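Local coordinates for uncharacterized protein Atu1735 (Agrobacterium tumefaciens, PDB 2PPX) that is of unknown function but, as a helix-turn-helix protein of the XRE-like family, probably binds DNA and may regulate transcription, at residues I37-L42 and E47-R52; R61-E64 and E69-Q72. All coordinates share one frame; numbering follows the deposited sequence.

Interaction 1: I37-L42 and E47-R52. With SO4 (sulfate ion), chain B; SO4 (sulfate ion), chain G; SO4 (sulfate ion), chain F.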
loop_
_atom_site.group_PDB
_atom_site.type_symbol
_atom_site.label_atom_id
_atom_site.label_comp_id
_atom_site.label_asym_id
_atom_site.label_seq_id
_atom_site.Cartn_x
_atom_site.Cartn_y
_atom_site.Cartn_z
ATOM N N ILE A 37 -18.527 -7.541 5.822
ATOM C CA ILE A 37 -19.249 -8.833 5.836
ATOM C C ILE A 37 -18.566 -9.905 6.682
ATOM O O ILE A 37 -19.182 -10.535 7.554
ATOM C CB ILE A 37 -19.507 -9.383 4.408
ATOM C CG1 ILE A 37 -20.303 -8.334 3.604
ATOM C CG2 ILE A 37 -20.322 -10.747 4.467
ATOM C CD1 ILE A 37 -20.581 -8.721 2.151
ATOM N N ILE A 38 -17.284 -10.105 6.409
ATOM C CA ILE A 38 -16.513 -11.126 7.088
ATOM C C ILE A 38 -16.447 -10.796 8.586
ATOM O O ILE A 38 -16.715 -11.649 9.402
ATOM C CB ILE A 38 -15.055 -11.196 6.496
ATOM C CG1 ILE A 38 -15.093 -11.758 5.049
ATOM C CG2 ILE A 38 -14.166 -12.084 7.369
ATOM C CD1 ILE A 38 -13.773 -11.442 4.295
ATOM N N ARG A 39 -16.080 -9.545 8.929
ATOM C CA ARG A 39 -15.961 -9.170 10.345
ATOM C C ARG A 39 -17.274 -9.347 11.117
ATOM O O ARG A 39 -17.301 -9.902 12.216
ATOM C CB ARG A 39 -15.470 -7.711 10.478
ATOM C CG ARG A 39 -15.308 -7.278 11.936
ATOM C CD ARG A 39 -14.851 -5.824 12.038
ATOM N NE ARG A 39 -15.760 -4.855 11.424
ATOM C CZ ARG A 39 -16.898 -4.409 11.964
ATOM N NH1 ARG A 39 -17.326 -4.877 13.143
ATOM N NH2 ARG A 39 -17.624 -3.497 11.313
ATOM N N ARG A 40 -18.369 -8.843 10.557
ATOM C CA ARG A 40 -19.673 -9.028 11.198
ATOM C C ARG A 40 -20.083 -10.490 11.274
ATOM O O ARG A 40 -20.723 -10.925 12.246
ATOM C CB ARG A 40 -20.741 -8.213 10.490
ATOM C CG ARG A 40 -20.585 -6.737 10.773
ATOM C CD ARG A 40 -21.741 -5.963 10.216
ATOM N NE ARG A 40 -21.650 -4.566 10.630
ATOM C CZ ARG A 40 -22.447 -3.591 10.220
ATOM N NH1 ARG A 40 -22.255 -2.350 10.683
ATOM N NH2 ARG A 40 -23.415 -3.836 9.341
ATOM N N ALA A 41 -19.692 -11.284 10.288
ATOM C CA ALA A 41 -20.079 -12.694 10.346
ATOM C C ALA A 41 -19.328 -13.458 11.434
ATOM O O ALA A 41 -19.831 -14.472 11.958
ATOM C CB ALA A 41 -19.917 -13.353 9.007
ATOM N N LEU A 42 -18.141 -12.955 11.767
ATOM C CA LEU A 42 -17.327 -13.475 12.861
ATOM C C LEU A 42 -17.671 -12.842 14.223
ATOM O O LEU A 42 -17.082 -13.225 15.230
ATOM C CB LEU A 42 -15.836 -13.255 12.557
ATOM C CG LEU A 42 -15.278 -13.912 11.289
ATOM C CD1 LEU A 42 -13.789 -13.589 11.127
ATOM C CD2 LEU A 42 -15.540 -15.424 11.286
ATOM N N GLU A 47 -12.012 -3.110 16.331
ATOM C CA GLU A 47 -10.828 -3.218 17.191
ATOM C C GLU A 47 -10.323 -4.648 17.294
ATOM O O GLU A 47 -9.135 -4.931 17.171
ATOM C CB GLU A 47 -11.175 -2.723 18.611
ATOM C CG GLU A 47 -11.379 -1.216 18.733
ATOM C CD GLU A 47 -12.715 -0.682 18.179
ATOM O OE1 GLU A 47 -12.820 0.567 18.179
ATOM O OE2 GLU A 47 -13.635 -1.456 17.758
ATOM N N GLU A 48 -11.257 -5.556 17.560
ATOM C CA GLU A 48 -10.932 -6.971 17.694
ATOM C C GLU A 48 -10.385 -7.571 16.392
ATOM O O GLU A 48 -9.395 -8.313 16.405
ATOM C CB GLU A 48 -12.154 -7.767 18.163
ATOM C CG GLU A 48 -12.580 -7.426 19.588
ATOM C CD GLU A 48 -13.905 -8.056 19.991
ATOM O OE1 GLU A 48 -14.793 -8.255 19.144
ATOM O OE2 GLU A 48 -14.059 -8.356 21.186
ATOM N N PHE A 49 -11.059 -7.268 15.283
ATOM C CA PHE A 49 -10.675 -7.783 13.977
ATOM C C PHE A 49 -9.295 -7.238 13.608
ATOM O O PHE A 49 -8.417 -7.997 13.176
ATOM C CB PHE A 49 -11.743 -7.419 12.903
ATOM C CG PHE A 49 -11.578 -8.182 11.585
ATOM C CD1 PHE A 49 -10.708 -7.701 10.604
ATOM C CD2 PHE A 49 -12.270 -9.373 11.363
ATOM C CE1 PHE A 49 -10.530 -8.387 9.400
ATOM C CE2 PHE A 49 -12.123 -10.073 10.175
ATOM C CZ PHE A 49 -11.238 -9.562 9.179
ATOM N N SER A 50 -9.095 -5.926 13.806
ATOM C CA SER A 50 -7.800 -5.276 13.600
ATOM C C SER A 50 -6.660 -5.959 14.364
ATOM O O SER A 50 -5.632 -6.290 13.773
ATOM C CB SER A 50 -7.871 -3.769 13.925
ATOM O OG SER A 50 -6.579 -3.170 13.925
ATOM N N ALA A 51 -6.861 -6.237 15.651
ATOM C CA ALA A 51 -5.815 -6.856 16.462
ATOM C C ALA A 51 -5.630 -8.342 16.110
ATOM O O ALA A 51 -4.502 -8.822 16.025
ATOM C CB ALA A 51 -6.109 -6.705 17.976
ATOM N N ARG A 52 -6.721 -9.061 15.893
ATOM C CA ARG A 52 -6.626 -10.494 15.600
ATOM C C ARG A 52 -5.930 -10.782 14.253
ATOM O O ARG A 52 -5.134 -11.733 14.139
ATOM C CB ARG A 52 -8.010 -11.132 15.633
ATOM C CG ARG A 52 -8.002 -12.631 15.536
ATOM C CD ARG A 52 -9.385 -13.185 15.824
ATOM N NE ARG A 52 -9.749 -12.972 17.224
ATOM C CZ ARG A 52 -10.860 -13.436 17.797
ATOM N NH1 ARG A 52 -11.731 -14.155 17.101
ATOM N NH2 ARG A 52 -11.100 -13.173 19.069
HETATM S S SO4 B . -20.361 -2.966 13.955
HETATM O O1 SO4 B . -21.319 -2.040 14.528
HETATM O O2 SO4 B . -20.010 -2.399 12.668
HETATM O O3 SO4 B . -19.271 -3.202 14.889
HETATM O O4 SO4 B . -20.918 -4.301 13.743
HETATM S S SO4 G . -14.025 -15.282 19.728
HETATM O O1 SO4 G . -14.087 -14.077 20.562
HETATM O O2 SO4 G . -14.286 -14.951 18.329
HETATM O O3 SO4 G . -12.707 -15.903 19.853
HETATM O O4 SO4 G . -15.022 -16.251 20.176
HETATM S S SO4 F . -24.374 -0.293 8.495
HETATM O O1 SO4 F . -23.174 0.228 9.144
HETATM O O2 SO4 F . -25.215 0.831 8.079
HETATM O O3 SO4 F . -23.993 -1.083 7.321
HETATM O O4 SO4 F . -25.114 -1.130 9.442
#
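The last turns of helix 34-41 pass the helix that carries residues 47-52 most closely where Arg39 faces Phe49, their CA atoms 6.6 Å apart, and no hydrogen bond joins the two segments. Phe49 supplies most of the contact from its side. A chi1 of -167° swings its ring away from its own backbone N and across to helix 34-41, where it is met by Ile38 and Arg39 of that helix and by Leu42 just after its end. The methyl CD1 of Leu42 comes in at the ring edge, 4.0 Å from Phe49 CE2, and Ile38 CG2 approaches the same carbon obliquely. The methylenes of Arg39 cross the phenylalanine at a slant: CB and CG lie near Phe49 CD2, and CD is 3.6 Å from Phe49 CB. The chain then bends at chi3 (59°), turning the guanidinium steeply to the phenyl ring. Arginine suits this buried place because its methylenes pack like a hydrocarbon while its head is gripped by polar partners: a salt bridge from NE to Glu64, the carbonyl of Leu44, and a sulfate. Arg39 NH2 gives that sulfate (chain B) O2 a nearly straight 3.0 Å bond, and Arg40 NH1 donates to the same oxygen; such an anion may imitate a DNA phosphate. Around this pair, helix 72-83 packs on Ile38 and Phe49 through Ile81, while Leu60 of helix 57-64 also touches the Phe49 side chain.

Interaction 2: R61-E64 and E69-Q72. With SO4 (sulfate ion), chain D; SO4 (sulfate ion), chain C; SO4 (sulfate ion), chain E.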
loop_
_atom_site.group_PDB
_atom_site.type_symbol
_atom_site.label_atom_id
_atom_site.label_comp_id
_atom_site.label_asym_id
_atom_site.label_seq_id
_atom_site.Cartn_x
_atom_site.Cartn_y
_atom_site.Cartn_z
ATOM N N ARG A 61 -11.101 0.660 8.666
ATOM C CA ARG A 61 -12.230 1.585 8.607
ATOM C C ARG A 61 -12.364 2.174 7.192
ATOM O O ARG A 61 -13.479 2.283 6.680
ATOM C CB ARG A 61 -12.095 2.690 9.676
ATOM C CG ARG A 61 -12.435 2.149 11.082
ATOM C CD ARG A 61 -11.961 3.093 12.172
ATOM N NE ARG A 61 -12.427 2.608 13.465
ATOM C CZ ARG A 61 -11.958 3.018 14.644
ATOM N NH1 ARG A 61 -10.975 3.916 14.706
ATOM N NH2 ARG A 61 -12.473 2.514 15.762
ATOM N N ASP A 62 -11.230 2.510 6.560
ATOM C CA ASP A 62 -11.307 3.012 5.179
ATOM C C ASP A 62 -11.953 1.974 4.259
ATOM O O ASP A 62 -12.783 2.333 3.428
ATOM C CB ASP A 62 -9.946 3.371 4.596
ATOM C CG ASP A 62 -9.389 4.676 5.119
ATOM O OD1 ASP A 62 -10.161 5.569 5.586
ATOM O OD2 ASP A 62 -8.137 4.836 4.985
ATOM N N TRP A 63 -11.543 0.718 4.377
ATOM C CA TRP A 63 -12.082 -0.329 3.522
ATOM C C TRP A 63 -13.605 -0.492 3.759
ATOM O O TRP A 63 -14.395 -0.562 2.795
ATOM C CB TRP A 63 -11.347 -1.663 3.700
ATOM C CG TRP A 63 -9.888 -1.654 3.338
ATOM C CD1 TRP A 63 -9.198 -0.682 2.633
ATOM C CD2 TRP A 63 -8.923 -2.650 3.695
ATOM N NE1 TRP A 63 -7.879 -1.038 2.542
ATOM C CE2 TRP A 63 -7.687 -2.248 3.149
ATOM C CE3 TRP A 63 -9.000 -3.863 4.386
ATOM C CZ2 TRP A 63 -6.511 -2.996 3.313
ATOM C CZ3 TRP A 63 -7.841 -4.622 4.529
ATOM C CH2 TRP A 63 -6.608 -4.166 4.007
ATOM N N GLU A 64 -14.004 -0.505 5.035
ATOM C CA GLU A 64 -15.424 -0.702 5.407
ATOM C C GLU A 64 -16.321 0.461 4.979
ATOM O O GLU A 64 -17.495 0.249 4.629
ATOM C CB GLU A 64 -15.555 -1.000 6.905
ATOM C CG GLU A 64 -15.005 -2.377 7.269
ATOM C CD GLU A 64 -15.467 -2.841 8.661
ATOM O OE1 GLU A 64 -16.172 -2.068 9.365
ATOM O OE2 GLU A 64 -15.100 -3.969 9.050
ATOM N N GLU A 69 -9.766 0.828 -1.117
ATOM C CA GLU A 69 -9.994 -0.609 -1.295
ATOM C C GLU A 69 -8.698 -1.373 -1.041
ATOM O O GLU A 69 -7.618 -0.866 -1.360
ATOM C CB GLU A 69 -10.455 -0.893 -2.715
ATOM C CG GLU A 69 -11.878 -0.392 -2.965
ATOM C CD GLU A 69 -12.375 -0.670 -4.372
ATOM O OE1 GLU A 69 -11.533 -0.801 -5.300
ATOM O OE2 GLU A 69 -13.616 -0.722 -4.541
ATOM N N PRO A 70 -8.813 -2.592 -0.491
ATOM C CA PRO A 70 -7.633 -3.468 -0.259
ATOM C C PRO A 70 -6.901 -3.728 -1.590
ATOM O O PRO A 70 -7.554 -3.929 -2.619
ATOM C CB PRO A 70 -8.258 -4.777 0.286
ATOM C CG PRO A 70 -9.774 -4.672 -0.069
ATOM C CD PRO A 70 -10.077 -3.210 -0.040
ATOM N N ASP A 71 -5.571 -3.721 -1.552
ATOM C CA ASP A 71 -4.716 -4.095 -2.691
ATOM C C ASP A 71 -4.724 -5.630 -2.879
ATOM O O ASP A 71 -5.431 -6.339 -2.155
ATOM C CB ASP A 71 -3.271 -3.525 -2.537
ATOM C CG ASP A 71 -2.449 -4.188 -1.384
ATOM O OD1 ASP A 71 -2.855 -5.183 -0.724
ATOM O OD2 ASP A 71 -1.321 -3.696 -1.128
ATOM N N GLN A 72 -3.981 -6.133 -3.859
ATOM C CA GLN A 72 -4.138 -7.551 -4.250
ATOM C C GLN A 72 -3.748 -8.527 -3.129
ATOM O O GLN A 72 -4.546 -9.452 -2.834
ATOM C CB GLN A 72 -3.490 -7.901 -5.616
ATOM C CG GLN A 72 -3.959 -9.289 -6.143
ATOM C CD GLN A 72 -3.249 -9.817 -7.423
ATOM O OE1 GLN A 72 -2.288 -9.225 -7.942
ATOM N NE2 GLN A 72 -3.759 -10.942 -7.943
HETATM S S SO4 D . -8.178 2.970 -3.963
HETATM O O1 SO4 D . -8.642 4.359 -3.865
HETATM O O2 SO4 D . -6.952 2.876 -4.751
HETATM O O3 SO4 D . -7.912 2.419 -2.637
HETATM O O4 SO4 D . -9.266 2.269 -4.649
HETATM S S SO4 C . -9.672 4.737 18.024
HETATM O O1 SO4 C . -10.983 4.080 17.996
HETATM O O2 SO4 C . -8.700 3.872 18.699
HETATM O O3 SO4 C . -9.196 5.015 16.673
HETATM O O4 SO4 C . -9.784 6.015 18.718
HETATM S S SO4 E . -7.650 -10.611 -7.655
HETATM O O1 SO4 E . -8.123 -10.407 -6.278
HETATM O O2 SO4 E . -7.348 -9.319 -8.266
HETATM O O3 SO4 E . -6.441 -11.434 -7.722
HETATM O O4 SO4 E . -8.709 -11.292 -8.391
HETATM O O HOH W 1 -5.852 0.301 1.120
#
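Trp63 leaves its helix with CG anti to the carbonyl carbon (chi1 -62°), and a small chi2 of -13° turns the indole so that one face lies against Pro70 in the loop leading to helix 72-83. Trp63 also rests on Ile35 of helix 34-41. Pro70 CD sits over the five-membered ring, 3.7 Å from its centroid and only 10° off the normal, a well-formed CH-pi contact. The rest of the proline follows the indole towards its six-membered ring: CA is 3.6 Å from Trp63 CE2, and CB lies over the same face. Proline suits this place because it offers a rigid, flat-sided set of C-H groups, whose CA and CD hydrogens are made somewhat electron-poor by the adjoining nitrogen, to an electron-rich ring.

The polar edge of the indole is served separately. Trp63 NE1 donates to a water in the ring plane at 2.8 Å, and this water in turn donates to the carbonyl O of Glu69 at 3.3 Å, bridging helix and loop where no direct hydrogen bond exists. The side chain of Glu69 sets off from the backbone away from the helix, while its backbone N gives a 2.9 Å bond to O3 of a sulfate (chain D). Just beyond the proline, Asp71 is the N-cap of helix 72-83, its OD1 accepting from the backbone N of Ala74. An aspartate is apt there, since its short carboxylate can reach an amide of the first turn that has no carbonyl partner within the helix.

The CH-pi contact and the water together imply a loop held by dispersion and weak electrostatic attraction over the indole face, with a solvent molecule satisfying the N-H at its rim.

Overall arrangement
Interactions 1 and 2 lie on opposite sides of the chain's centre, about 14 Å apart between centres, and follow one another along the helix-turn-helix region. Interaction 1 joins two successive helices, 34-41 and 46-53, whereas interaction 2 fastens the loop after helix 57-64 back onto that helix. Both are partly buried and centre on an aromatic ring, but phenylalanine, with no polar side-chain atom, is packed among aliphatic chains and the ring of Tyr53, while tryptophan, also buried, meets a partly exposed proline and keeps a water at its edge. Besides the Arg39-Glu64 bridge, a second salt bridge, Arg61 NH2 to Glu47 OE1 at 3.1 Å, links helix 57-64 to interaction 1.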